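Local atomic coordinates of diaminopimelate decarboxylase (Aquifex aeolicus, PDB entry 2P3E), a protein that probably catalyses the pyridoxal phosphate-dependent decarboxylation of meso-2,6-diaminopimelate to L-lysine, the last step of lysine biosynthesis. Residues 8-13 and 19-24; 24-29 and 330-335; 35-40 and 314-319; 43-48 and 395-400. All coordinates share one frame; numbering follows the deposited sequence.

Overall arrangement
Contact 1, the N-terminal hairpin, is local to the N-terminal region, whereas contacts 2, 3 and 4 each join residues of that region to a segment some 270 to 350 residues later. The centre of contact 1 is about 11 Å from those of contacts 2 and 4. Ser24 ends contact 1 and begins contact 2. Strand 36-40 of contact 3 is a neighbour of strand 392-397 of contact 4 in the same sheet, although the centres of these two contacts lie about 17 Å apart. Glu21 of contact 1 reaches both Ser40 and the turn 397-400. Contact 3 is the one beside the active site: it contains Arg318, a probable substrate-binding residue, whereas contacts 1, 2 and 4 lie away from it.

Contact 1: residues 8-13 and 19-24; sequences NPYLEY and FIEGVS
Leu11 and Glu12 run antiparallel to Ile20 and Phe19, Glu12 with Phe19 forming the hydrogen-bonded pair and Leu11 with Ile20 the non-hydrogen-bonded one. Phe19 N donates to Glu12 O at 2.8 Å and Glu12 N returns a bond of 3.1 Å to Phe19 O. Beyond Ile20, Glu21 N reaches Tyr10 O at 3.0 Å, and that carbonyl is gripped a second time by a water 2.7 Å from Tyr10 O, which also accepts from Gly22 N. The strand is entered through a type I turn, Asn8 to Leu11, in which Asn8 OD1 takes the N-H of Tyr10, an Asx turn. Glu21 CD lies over one face of the Tyr10 ring, 4.1 Å from Tyr10 CD1, while Glu21 CG is 3.7 Å from both Tyr10 CB and Tyr10 CD1; the carboxylate plane is turned 34° from the ring. A bend in the Glu21 chain at chi2 (-148°) accompanies this course, and the buried carboxylate beyond is satisfied by Ser40 OG and the backbone N atoms of Asn42 and Asn398. On one face of the hairpin Leu11 CD2 packs against Ile20 CB at 4.2 Å; on the other are Glu12 and Phe19, which share Arg14 as salt-bridge and cation-pi partner respectively. With the type I' turn Ile20 to Val23 leading into strand 23-24, the arrangement is that of a three-stranded antiparallel beta meander.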
loop_
_atom_site.group_PDB
_atom_site.type_symbol
_atom_site.label_atom_id
_atom_site.label_comp_id
_atom_site.label_asym_id
_atom_site.label_seq_id
_atom_site.Cartn_x
_atom_site.Cartn_y
_atom_site.Cartn_z
ATOM N N ASN B 8 1.173 20.714 16.136
ATOM C CA ASN B 8 1.028 21.714 15.089
ATOM C C ASN B 8 0.421 22.971 15.726
ATOM O O ASN B 8 -0.710 22.926 16.221
ATOM C CB ASN B 8 0.137 21.182 13.948
ATOM C CG ASN B 8 0.090 22.109 12.736
ATOM O OD1 ASN B 8 0.032 23.336 12.875
ATOM N ND2 ASN B 8 0.108 21.522 11.526
ATOM N N PRO B 9 1.173 24.083 15.732
ATOM C CA PRO B 9 0.668 25.248 16.474
ATOM C C PRO B 9 -0.506 25.943 15.784
ATOM O O PRO B 9 -1.082 26.869 16.358
ATOM C CB PRO B 9 1.890 26.167 16.551
ATOM C CG PRO B 9 2.695 25.825 15.377
ATOM C CD PRO B 9 2.482 24.354 15.117
ATOM N N TYR B 10 -0.872 25.481 14.584
ATOM C CA TYR B 10 -2.069 25.978 13.893
ATOM C C TYR B 10 -3.334 25.192 14.240
ATOM O O TYR B 10 -4.415 25.538 13.782
ATOM C CB TYR B 10 -1.842 26.046 12.383
ATOM C CG TYR B 10 -0.806 27.074 12.024
ATOM C CD1 TYR B 10 -1.161 28.429 11.951
ATOM C CD2 TYR B 10 0.524 26.716 11.796
ATOM C CE1 TYR B 10 -0.239 29.389 11.656
ATOM C CE2 TYR B 10 1.474 27.686 11.489
ATOM C CZ TYR B 10 1.069 29.026 11.421
ATOM O OH TYR B 10 1.953 30.032 11.120
ATOM N N LEU B 11 -3.181 24.160 15.072
ATOM C CA LEU B 11 -4.303 23.385 15.575
ATOM C C LEU B 11 -4.796 23.957 16.899
ATOM O O LEU B 11 -4.001 24.259 17.795
ATOM C CB LEU B 11 -3.908 21.924 15.815
ATOM C CG LEU B 11 -3.893 20.892 14.687
ATOM C CD1 LEU B 11 -3.211 19.622 15.190
ATOM C CD2 LEU B 11 -5.314 20.589 14.221
ATOM N N GLU B 12 -6.109 24.063 17.031
ATOM C CA GLU B 12 -6.705 24.479 18.297
ATOM C C GLU B 12 -8.167 24.108 18.364
ATOM O O GLU B 12 -8.854 24.046 17.337
ATOM C CB GLU B 12 -6.564 25.999 18.499
ATOM C CG GLU B 12 -7.213 26.830 17.430
ATOM C CD GLU B 12 -7.245 28.319 17.772
ATOM O OE1 GLU B 12 -6.340 28.798 18.501
ATOM O OE2 GLU B 12 -8.180 29.004 17.311
ATOM N N TYR B 13 -8.638 23.877 19.585
ATOM C CA TYR B 13 -10.064 23.813 19.842
ATOM C C TYR B 13 -10.631 25.214 20.084
ATOM O O TYR B 13 -10.014 26.030 20.781
ATOM C CB TYR B 13 -10.344 22.926 21.038
ATOM C CG TYR B 13 -10.230 21.443 20.769
ATOM C CD1 TYR B 13 -11.190 20.773 20.006
ATOM C CD2 TYR B 13 -9.184 20.704 21.308
ATOM C CE1 TYR B 13 -11.096 19.397 19.771
ATOM C CE2 TYR B 13 -9.083 19.329 21.087
ATOM C CZ TYR B 13 -10.040 18.686 20.305
ATOM O OH TYR B 13 -9.931 17.332 20.101
ATOM N N PHE B 19 -10.102 23.207 14.999
ATOM C CA PHE B 19 -9.789 24.092 13.882
ATOM C C PHE B 19 -8.321 23.893 13.458
ATOM O O PHE B 19 -7.471 23.586 14.292
ATOM C CB PHE B 19 -9.988 25.567 14.272
ATOM C CG PHE B 19 -11.433 26.031 14.264
ATOM C CD1 PHE B 19 -11.918 26.807 13.227
ATOM C CD2 PHE B 19 -12.292 25.710 15.305
ATOM C CE1 PHE B 19 -13.255 27.246 13.215
ATOM C CE2 PHE B 19 -13.639 26.137 15.306
ATOM C CZ PHE B 19 -14.113 26.901 14.262
ATOM N N ILE B 20 -8.044 24.113 12.175
ATOM C CA ILE B 20 -6.666 24.197 11.664
ATOM C C ILE B 20 -6.553 25.438 10.802
ATOM O O ILE B 20 -7.344 25.627 9.881
ATOM C CB ILE B 20 -6.255 22.914 10.858
ATOM C CG1 ILE B 20 -4.764 22.968 10.472
ATOM C CG2 ILE B 20 -7.172 22.698 9.636
ATOM C CD1 ILE B 20 -4.237 21.679 9.883
ATOM N N GLU B 21 -5.578 26.294 11.106
ATOM C CA GLU B 21 -5.453 27.609 10.459
ATOM C C GLU B 21 -6.793 28.378 10.333
ATOM O O GLU B 21 -7.109 28.946 9.277
ATOM C CB GLU B 21 -4.757 27.490 9.086
ATOM C CG GLU B 21 -3.291 27.083 9.188
ATOM C CD GLU B 21 -2.446 27.678 8.095
ATOM O OE1 GLU B 21 -2.623 28.882 7.795
ATOM O OE2 GLU B 21 -1.600 26.945 7.537
ATOM N N GLY B 22 -7.572 28.376 11.408
ATOM C CA GLY B 22 -8.855 29.093 11.450
ATOM C C GLY B 22 -9.970 28.469 10.623
ATOM O O GLY B 22 -10.965 29.132 10.326
ATOM N N VAL B 23 -9.796 27.208 10.204
ATOM C CA VAL B 23 -10.839 26.498 9.466
ATOM C C VAL B 23 -11.297 25.273 10.261
ATOM O O VAL B 23 -10.480 24.462 10.700
ATOM C CB VAL B 23 -10.394 26.082 8.028
ATOM C CG1 VAL B 23 -11.544 25.398 7.279
ATOM C CG2 VAL B 23 -9.907 27.285 7.237
ATOM N N SER B 24 -12.608 25.159 10.448
ATOM C CA SER B 24 -13.205 24.084 11.237
ATOM C C SER B 24 -13.021 22.762 10.485
ATOM O O SER B 24 -13.361 22.669 9.316
ATOM C CB SER B 24 -14.700 24.370 11.418
ATOM O OG SER B 24 -15.407 23.207 11.757
HETATM O O HOH W 1 -6.634 27.074 14.133
#

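Contact 2: residues 24-29 and 330-335; sequences SLKELA and PVETKE
A salt-bridge network of Lys26, Glu332 and Lys334 links the first turn of helix 25-32 to the loop following strand 328-330. Glu332 is its middle member: OE2 faces Lys26 NZ, while Glu332 OE1 lies 3.5 Å from Lys334 NZ, so each carboxylate oxygen serves a different lysine. The modelled 2.5 Å between Lys26 NZ and Glu332 OE2 is very short, and its exact value is doubtful. Lys26 leaves the helix with CG anti to the backbone N (chi1 -177°) and stays extended to its amino group, which carries the charge outward to the carboxylate. The two ammonium groups remain apart, Lys26 NZ being 6.5 Å from Lys334 NZ. Glu17 brings a further carboxylate close to Glu332 OE2, and the nearby lysine would be expected to ease the repulsion between them.

Beneath the charges, Val331 presses its CG1 branch against the helix start, 3.6 Å from Lys26 N and 3.8 Å from Lys26 CB, and touches Leu25 CB at 4.1 Å. Leu18 of strand 17-20 has backbone bonds with both Leu25 and Val331, and so bridges the two segments. Ser24 OG accepts from Glu27 N at 3.1 Å in a nearly straight bond (172°), the hallmark of an N-capped helix, here one whose first turn is docked on an inter-strand loop.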
loop_
_atom_site.group_PDB
_atom_site.type_symbol
_atom_site.label_atom_id
_atom_site.label_comp_id
_atom_site.label_asym_id
_atom_site.label_seq_id
_atom_site.Cartn_x
_atom_site.Cartn_y
_atom_site.Cartn_z
ATOM N N SER B 24 -12.608 25.159 10.448
ATOM C CA SER B 24 -13.205 24.084 11.237
ATOM C C SER B 24 -13.021 22.762 10.485
ATOM O O SER B 24 -13.361 22.669 9.316
ATOM C CB SER B 24 -14.700 24.370 11.418
ATOM O OG SER B 24 -15.407 23.207 11.757
ATOM N N LEU B 25 -12.493 21.749 11.168
ATOM C CA LEU B 25 -12.386 20.413 10.590
ATOM C C LEU B 25 -13.739 19.772 10.349
ATOM O O LEU B 25 -13.912 19.026 9.393
ATOM C CB LEU B 25 -11.489 19.510 11.455
ATOM C CG LEU B 25 -10.033 19.955 11.215
ATOM C CD1 LEU B 25 -9.167 19.400 12.256
ATOM C CD2 LEU B 25 -9.506 19.585 9.800
ATOM N N LYS B 26 -14.710 20.063 11.212
ATOM C CA LYS B 26 -16.062 19.552 10.976
ATOM C C LYS B 26 -16.676 20.109 9.686
ATOM O O LYS B 26 -17.271 19.362 8.908
ATOM C CB LYS B 26 -16.977 19.792 12.183
ATOM C CG LYS B 26 -18.372 19.207 11.996
ATOM C CD LYS B 26 -19.156 19.248 13.302
ATOM C CE LYS B 26 -20.486 18.542 13.154
ATOM N NZ LYS B 26 -21.374 18.824 14.341
ATOM N N GLU B 27 -16.523 21.411 9.446
ATOM C CA GLU B 27 -16.994 21.977 8.186
ATOM C C GLU B 27 -16.290 21.371 6.966
ATOM O O GLU B 27 -16.932 21.060 5.972
ATOM C CB GLU B 27 -16.867 23.501 8.148
ATOM C CG GLU B 27 -17.658 24.142 6.961
ATOM C CD GLU B 27 -19.202 23.963 7.063
ATOM O OE1 GLU B 27 -19.797 24.170 8.152
ATOM O OE2 GLU B 27 -19.826 23.612 6.041
ATOM N N LEU B 28 -14.972 21.221 7.047
ATOM C CA LEU B 28 -14.231 20.592 5.952
ATOM C C LEU B 28 -14.724 19.170 5.675
ATOM O O LEU B 28 -14.901 18.795 4.522
ATOM C CB LEU B 28 -12.716 20.588 6.231
ATOM C CG LEU B 28 -12.037 21.956 6.146
ATOM C CD1 LEU B 28 -10.642 21.828 6.691
ATOM C CD2 LEU B 28 -12.014 22.473 4.701
ATOM N N ALA B 29 -14.945 18.400 6.742
ATOM C CA ALA B 29 -15.470 17.040 6.640
ATOM C C ALA B 29 -16.874 16.981 6.018
ATOM O O ALA B 29 -17.135 16.156 5.143
ATOM C CB ALA B 29 -15.466 16.389 8.005
ATOM N N PRO B 330 -10.848 13.633 19.014
ATOM C CA PRO B 330 -12.147 13.979 18.443
ATOM C C PRO B 330 -12.155 15.390 17.842
ATOM O O PRO B 330 -11.461 16.306 18.330
ATOM C CB PRO B 330 -13.100 13.844 19.640
ATOM C CG PRO B 330 -12.239 14.207 20.842
ATOM C CD PRO B 330 -10.866 13.663 20.498
ATOM N N VAL B 331 -12.875 15.549 16.741
ATOM C CA VAL B 331 -13.060 16.863 16.134
ATOM C C VAL B 331 -13.971 17.724 17.050
ATOM O O VAL B 331 -13.823 18.945 17.099
ATOM C CB VAL B 331 -13.627 16.723 14.682
ATOM C CG1 VAL B 331 -14.174 18.056 14.122
ATOM C CG2 VAL B 331 -12.559 16.119 13.740
ATOM N N GLU B 332 -14.891 17.062 17.761
ATOM C CA GLU B 332 -15.741 17.709 18.780
ATOM C C GLU B 332 -15.442 17.128 20.169
ATOM O O GLU B 332 -15.645 15.933 20.397
ATOM C CB GLU B 332 -17.239 17.525 18.464
ATOM C CG GLU B 332 -17.791 18.322 17.282
ATOM C CD GLU B 332 -19.330 18.420 17.264
ATOM O OE1 GLU B 332 -20.005 17.884 18.168
ATOM O OE2 GLU B 332 -19.889 19.040 16.331
ATOM N N THR B 333 -14.933 17.957 21.084
ATOM C CA THR B 333 -14.838 17.579 22.511
ATOM C C THR B 333 -16.191 17.834 23.176
ATOM O O THR B 333 -16.770 18.912 23.008
ATOM C CB THR B 333 -13.864 18.458 23.323
ATOM O OG1 THR B 333 -12.818 18.997 22.507
ATOM C CG2 THR B 333 -13.272 17.680 24.523
ATOM N N LYS B 334 -16.673 16.865 23.953
ATOM C CA LYS B 334 -18.005 16.971 24.572
ATOM C C LYS B 334 -18.070 16.644 26.067
ATOM O O LYS B 334 -19.137 16.271 26.569
ATOM C CB LYS B 334 -19.006 16.088 23.821
ATOM C CG LYS B 334 -19.577 16.707 22.561
ATOM C CD LYS B 334 -20.434 15.710 21.815
ATOM C CE LYS B 334 -21.050 16.355 20.589
ATOM N NZ LYS B 334 -21.851 15.367 19.807
ATOM N N GLU B 335 -16.955 16.788 26.781
ATOM C CA GLU B 335 -16.898 16.445 28.217
ATOM C C GLU B 335 -17.636 15.130 28.476
ATOM O O GLU B 335 -18.684 15.082 29.143
ATOM C CB GLU B 335 -17.431 17.587 29.104
ATOM C CG GLU B 335 -16.528 18.824 29.137
#

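Contact 3: residues 35-40 and 314-319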
loop_
_atom_site.group_PDB
_atom_site.type_symbol
_atom_site.label_atom_id
_atom_site.label_comp_id
_atom_site.label_asym_id
_atom_site.label_seq_id
_atom_site.Cartn_x
_atom_site.Cartn_y
_atom_site.Cartn_z
ATOM N N PRO B 35 -12.938 9.741 3.971
ATOM C CA PRO B 35 -11.698 10.251 4.571
ATOM C C PRO B 35 -11.199 11.520 3.878
ATOM O O PRO B 35 -11.414 11.693 2.675
ATOM C CB PRO B 35 -10.687 9.110 4.345
ATOM C CG PRO B 35 -11.527 7.893 4.108
ATOM C CD PRO B 35 -12.768 8.381 3.414
ATOM N N LEU B 36 -10.553 12.395 4.648
ATOM C CA LEU B 36 -10.039 13.670 4.151
ATOM C C LEU B 36 -8.648 13.957 4.715
ATOM O O LEU B 36 -8.452 13.979 5.944
ATOM C CB LEU B 36 -10.990 14.823 4.548
ATOM C CG LEU B 36 -10.706 16.218 3.973
ATOM C CD1 LEU B 36 -10.863 16.189 2.454
ATOM C CD2 LEU B 36 -11.637 17.295 4.582
ATOM N N TYR B 37 -7.685 14.171 3.820
ATOM C CA TYR B 37 -6.376 14.678 4.224
ATOM C C TYR B 37 -6.386 16.197 4.198
ATOM O O TYR B 37 -6.694 16.816 3.171
ATOM C CB TYR B 37 -5.277 14.153 3.301
ATOM C CG TYR B 37 -4.693 12.816 3.726
ATOM C CD1 TYR B 37 -5.047 11.622 3.080
ATOM C CD2 TYR B 37 -3.782 12.749 4.780
ATOM C CE1 TYR B 37 -4.476 10.382 3.480
ATOM C CE2 TYR B 37 -3.236 11.535 5.192
ATOM C CZ TYR B 37 -3.585 10.361 4.541
ATOM O OH TYR B 37 -2.996 9.182 4.976
ATOM N N VAL B 38 -6.019 16.796 5.324
ATOM C CA VAL B 38 -6.020 18.257 5.459
ATOM C C VAL B 38 -4.611 18.722 5.801
ATOM O O VAL B 38 -4.015 18.198 6.738
ATOM C CB VAL B 38 -7.017 18.712 6.570
ATOM C CG1 VAL B 38 -7.037 20.257 6.684
ATOM C CG2 VAL B 38 -8.434 18.177 6.289
ATOM N N TYR B 39 -4.089 19.692 5.035
ATOM C CA TYR B 39 -2.750 20.196 5.231
ATOM C C TYR B 39 -2.745 21.680 5.621
ATOM O O TYR B 39 -3.572 22.462 5.132
ATOM C CB TYR B 39 -1.912 20.010 3.953
ATOM C CG TYR B 39 -1.792 18.572 3.491
ATOM C CD1 TYR B 39 -0.776 17.745 3.968
ATOM C CD2 TYR B 39 -2.713 18.031 2.594
ATOM C CE1 TYR B 39 -0.672 16.405 3.536
ATOM C CE2 TYR B 39 -2.602 16.704 2.143
ATOM C CZ TYR B 39 -1.601 15.908 2.622
ATOM O OH TYR B 39 -1.537 14.612 2.153
ATOM N N SER B 40 -1.789 22.049 6.471
ATOM C CA SER B 40 -1.545 23.448 6.850
ATOM C C SER B 40 -0.449 24.038 5.978
ATOM O O SER B 40 0.715 23.634 6.051
ATOM C CB SER B 40 -1.161 23.549 8.335
ATOM O OG SER B 40 -0.534 24.804 8.632
ATOM N N ASN B 314 -5.724 1.429 3.825
ATOM C CA ASN B 314 -5.721 1.923 2.448
ATOM C C ASN B 314 -5.437 3.414 2.368
ATOM O O ASN B 314 -4.956 3.892 1.335
ATOM C CB ASN B 314 -7.080 1.648 1.780
ATOM C CG ASN B 314 -8.248 2.322 2.512
ATOM O OD1 ASN B 314 -8.494 2.091 3.706
ATOM N ND2 ASN B 314 -8.985 3.145 1.788
ATOM N N ASP B 315 -5.759 4.135 3.445
ATOM C CA ASP B 315 -5.574 5.601 3.527
ATOM C C ASP B 315 -4.298 5.963 4.271
ATOM O O ASP B 315 -3.559 6.859 3.849
ATOM C CB ASP B 315 -6.773 6.259 4.225
ATOM C CG ASP B 315 -8.082 6.049 3.464
ATOM O OD1 ASP B 315 -8.221 6.575 2.331
ATOM O OD2 ASP B 315 -8.974 5.361 4.006
ATOM N N LEU B 316 -4.049 5.265 5.384
ATOM C CA LEU B 316 -2.864 5.498 6.210
ATOM C C LEU B 316 -2.397 4.150 6.691
ATOM O O LEU B 316 -3.063 3.504 7.512
ATOM C CB LEU B 316 -3.188 6.407 7.416
ATOM C CG LEU B 316 -2.062 6.687 8.437
ATOM C CD1 LEU B 316 -0.823 7.313 7.802
ATOM C CD2 LEU B 316 -2.565 7.570 9.593
ATOM N N ILE B 317 -1.263 3.714 6.159
ATOM C CA ILE B 317 -0.826 2.332 6.357
ATOM C C ILE B 317 0.094 2.151 7.573
ATOM O O ILE B 317 0.350 1.029 7.992
ATOM C CB ILE B 317 -0.140 1.804 5.065
ATOM C CG1 ILE B 317 -0.223 0.264 4.986
ATOM C CG2 ILE B 317 1.297 2.365 4.944
ATOM C CD1 ILE B 317 0.156 -0.294 3.564
ATOM N N ARG B 318 0.606 3.252 8.130
ATOM C CA ARG B 318 1.690 3.167 9.122
ATOM C C ARG B 318 1.320 2.340 10.385
ATOM O O ARG B 318 2.128 1.504 10.811
ATOM C CB ARG B 318 2.227 4.562 9.476
ATOM C CG ARG B 318 2.765 5.352 8.254
ATOM C CD ARG B 318 3.489 6.637 8.669
ATOM N NE ARG B 318 4.772 6.342 9.301
ATOM C CZ ARG B 318 5.033 6.479 10.602
ATOM N NH1 ARG B 318 4.108 6.925 11.443
ATOM N NH2 ARG B 318 6.238 6.182 11.062
ATOM N N PRO B 319 0.132 2.586 11.003
ATOM C CA PRO B 319 -0.249 1.750 12.160
ATOM C C PRO B 319 -0.243 0.247 11.829
ATOM O O PRO B 319 0.386 -0.532 12.548
ATOM C CB PRO B 319 -1.660 2.234 12.492
ATOM C CG PRO B 319 -1.644 3.679 12.051
ATOM C CD PRO B 319 -0.880 3.638 10.763
#
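The hydroxyl of Tyr37 donates to the backbone carbonyl of Asp315, with OH 2.6 Å from Asp315 O. Relative to the ring the acceptor lies at the edge, in its plane; relative to the carbonyl the donor stands 46° out of the plane, at a C=O...donor angle of 128°, and thus misses the lone-pair directions. With chi1 at -88°, Tyr37 CG lies on the backbone-N side, roughly anti to the carbonyl carbon, and the ring is directed to the loop before helix 318-322. Next along that loop, Leu316 lies against the same hydroxyl, with its CB 3.7 Å and its CD1 4.0 Å from Tyr37 OH. Tyr37 belongs to strand 36-40, which lies between strands 289-301 and 392-397 in the mixed sheet of the beta domain that accompanies the barrel in this decarboxylase family. Leu291 of strand 289-301 packs on Tyr37, Pro35 and Leu316 alike. Just before the strand, Pro35, which follows a cis peptide bond, crosses the Asp315 side chain at about a right angle; Pro35 CG comes to 3.6 Å from Asp315 OD2, an oxygen that accepts a hydrogen bond from Gly312 N. Arg318 probably binds substrate as in related enzymes, and the Leu316 side chain is about 7 Å from that of Tyr377, another probable substrate-binding residue. Ile317, between Leu316 and Arg318 in the sequence, packs on Ile317 of the second subunit.

Contact 4: residues 43-48 and 395-400; sequences FIKERF and LVENGS
Where helix 41-54 passes the tip of the hairpin formed by strands 392-397 and 400-405, Lys45 and Glu397 meet in a salt bridge at the protein surface. The direct bond is weak, Lys45 NZ lying 3.5 Å from Glu397 OE1 and 3.9 Å from Glu397 OE2. A water bridges the pair as well: it accepts from Lys45 NZ at 2.7 Å and donates to Glu397 OE1 at 3.0 Å, closing a small triangle with the ion pair. Both chains are extended and approach at about a right angle; Glu397 places CG anti to its backbone N (chi1 -175°), which carries the carboxylate off the strand toward the helix. Ser41, near the start of that helix, also hydrogen-bonds Glu397 OE1 through its OG, so this one oxygen has three partners and is probably well fixed.

Glu397 opens a two-residue beta hairpin with a type I' turn, Glu397 to Ser400. The turn is closed by a backbone pair, Glu397 N to Ser400 O at 2.9 Å and Ser400 N to Glu397 O at 3.0 Å, with Asn398 and Gly399 at positive phi between them. The backbone of Glu21 in the N-terminal hairpin also hydrogen-bonds Gly399 in this turn. On the buried side of the helix Ile44 turns toward Leu395, though their side chains hardly touch; Leu72 of helix 70-78 packs on both. Val396 has backbone bonds with Tyr39 and Ser41, which continue the parallel pairing of strands 36-40 and 392-397 up to the beginning of the helix.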
loop_
_atom_site.group_PDB
_atom_site.type_symbol
_atom_site.label_atom_id
_atom_site.label_comp_id
_atom_site.label_asym_id
_atom_site.label_seq_id
_atom_site.Cartn_x
_atom_site.Cartn_y
_atom_site.Cartn_z
ATOM N N PHE B 43 2.248 25.833 8.214
ATOM C CA PHE B 43 3.133 24.856 8.865
ATOM C C PHE B 43 4.252 24.404 7.933
ATOM O O PHE B 43 5.430 24.389 8.332
ATOM C CB PHE B 43 2.367 23.638 9.403
ATOM C CG PHE B 43 3.220 22.692 10.230
ATOM C CD1 PHE B 43 3.346 22.871 11.609
ATOM C CD2 PHE B 43 3.914 21.638 9.627
ATOM C CE1 PHE B 43 4.131 22.010 12.373
ATOM C CE2 PHE B 43 4.690 20.755 10.391
ATOM C CZ PHE B 43 4.796 20.951 11.771
ATOM N N ILE B 44 3.890 24.018 6.707
ATOM C CA ILE B 44 4.865 23.564 5.708
ATOM C C ILE B 44 5.931 24.641 5.463
ATOM O O ILE B 44 7.140 24.356 5.521
ATOM C CB ILE B 44 4.186 23.155 4.379
ATOM C CG1 ILE B 44 3.273 21.930 4.583
ATOM C CG2 ILE B 44 5.229 22.824 3.318
ATOM C CD1 ILE B 44 2.301 21.676 3.434
ATOM N N LYS B 45 5.475 25.868 5.181
ATOM C CA LYS B 45 6.364 27.000 4.899
ATOM C C LYS B 45 7.313 27.263 6.065
ATOM O O LYS B 45 8.502 27.497 5.846
ATOM C CB LYS B 45 5.566 28.284 4.566
ATOM C CG LYS B 45 4.752 28.246 3.265
ATOM C CD LYS B 45 3.756 29.428 3.192
ATOM C CE LYS B 45 3.052 29.510 1.836
ATOM N NZ LYS B 45 2.325 30.817 1.703
ATOM N N GLU B 46 6.789 27.226 7.286
ATOM C CA GLU B 46 7.577 27.523 8.488
ATOM C C GLU B 46 8.595 26.435 8.839
ATOM O O GLU B 46 9.689 26.752 9.316
ATOM C CB GLU B 46 6.683 27.801 9.697
ATOM C CG GLU B 46 6.010 29.164 9.621
ATOM C CD GLU B 46 4.809 29.294 10.533
ATOM O OE1 GLU B 46 4.678 28.511 11.496
ATOM O OE2 GLU B 46 3.991 30.205 10.275
ATOM N N ARG B 47 8.240 25.166 8.612
ATOM C CA ARG B 47 9.233 24.081 8.752
ATOM C C ARG B 47 10.378 24.229 7.756
ATOM O O ARG B 47 11.548 24.015 8.112
ATOM C CB ARG B 47 8.595 22.689 8.594
ATOM C CG ARG B 47 7.491 22.395 9.604
ATOM C CD ARG B 47 7.984 22.356 11.043
ATOM N NE ARG B 47 8.713 21.110 11.273
ATOM C CZ ARG B 47 8.898 20.540 12.461
ATOM N NH1 ARG B 47 8.415 21.109 13.575
ATOM N NH2 ARG B 47 9.575 19.396 12.530
ATOM N N PHE B 48 10.043 24.549 6.507
ATOM C CA PHE B 48 11.062 24.767 5.493
ATOM C C PHE B 48 11.963 25.946 5.865
ATOM O O PHE B 48 13.194 25.863 5.727
ATOM C CB PHE B 48 10.476 24.987 4.091
ATOM C CG PHE B 48 11.527 25.242 3.037
ATOM C CD1 PHE B 48 12.233 24.190 2.474
ATOM C CD2 PHE B 48 11.826 26.547 2.627
ATOM C CE1 PHE B 48 13.228 24.418 1.509
ATOM C CE2 PHE B 48 12.811 26.785 1.647
ATOM C CZ PHE B 48 13.521 25.723 1.103
ATOM N N LEU B 395 -5.861 22.008 1.295
ATOM C CA LEU B 395 -4.786 22.820 1.853
ATOM C C LEU B 395 -5.391 24.103 2.445
ATOM O O LEU B 395 -6.029 24.899 1.724
ATOM C CB LEU B 395 -3.777 23.180 0.770
ATOM C CG LEU B 395 -2.597 24.115 1.124
ATOM C CD1 LEU B 395 -1.622 23.412 2.050
ATOM C CD2 LEU B 395 -1.912 24.553 -0.155
ATOM N N VAL B 396 -5.207 24.279 3.748
ATOM C CA VAL B 396 -5.760 25.417 4.464
ATOM C C VAL B 396 -4.677 26.496 4.631
ATOM O O VAL B 396 -3.504 26.177 4.841
ATOM C CB VAL B 396 -6.331 24.997 5.827
ATOM C CG1 VAL B 396 -6.948 26.190 6.525
ATOM C CG2 VAL B 396 -7.413 23.938 5.652
ATOM N N GLU B 397 -5.066 27.762 4.481
ATOM C CA GLU B 397 -4.152 28.871 4.744
ATOM C C GLU B 397 -4.956 30.060 5.271
ATOM O O GLU B 397 -5.809 30.601 4.544
ATOM C CB GLU B 397 -3.407 29.274 3.474
ATOM C CG GLU B 397 -2.346 30.360 3.688
ATOM C CD GLU B 397 -1.517 30.616 2.445
ATOM O OE1 GLU B 397 -0.969 29.654 1.851
ATOM O OE2 GLU B 397 -1.391 31.778 2.054
ATOM N N ASN B 398 -4.691 30.422 6.525
ATOM C CA ASN B 398 -5.272 31.615 7.166
ATOM C C ASN B 398 -6.778 31.774 6.875
ATOM O O ASN B 398 -7.197 32.730 6.216
ATOM C CB ASN B 398 -4.495 32.865 6.737
ATOM C CG ASN B 398 -4.826 34.086 7.588
ATOM O OD1 ASN B 398 -5.316 33.962 8.715
ATOM N ND2 ASN B 398 -4.559 35.272 7.044
ATOM N N GLY B 399 -7.568 30.796 7.317
ATOM C CA GLY B 399 -9.025 30.843 7.164
ATOM C C GLY B 399 -9.617 30.439 5.820
ATOM O O GLY B 399 -10.838 30.325 5.702
ATOM N N SER B 400 -8.792 30.238 4.793
ATOM C CA SER B 400 -9.331 29.829 3.501
ATOM C C SER B 400 -8.778 28.472 3.063
ATOM O O SER B 400 -7.873 27.938 3.708
ATOM C CB SER B 400 -9.098 30.899 2.443
ATOM O OG SER B 400 -7.737 30.969 2.076
HETATM O O HOH W 2 0.720 30.377 -0.485
#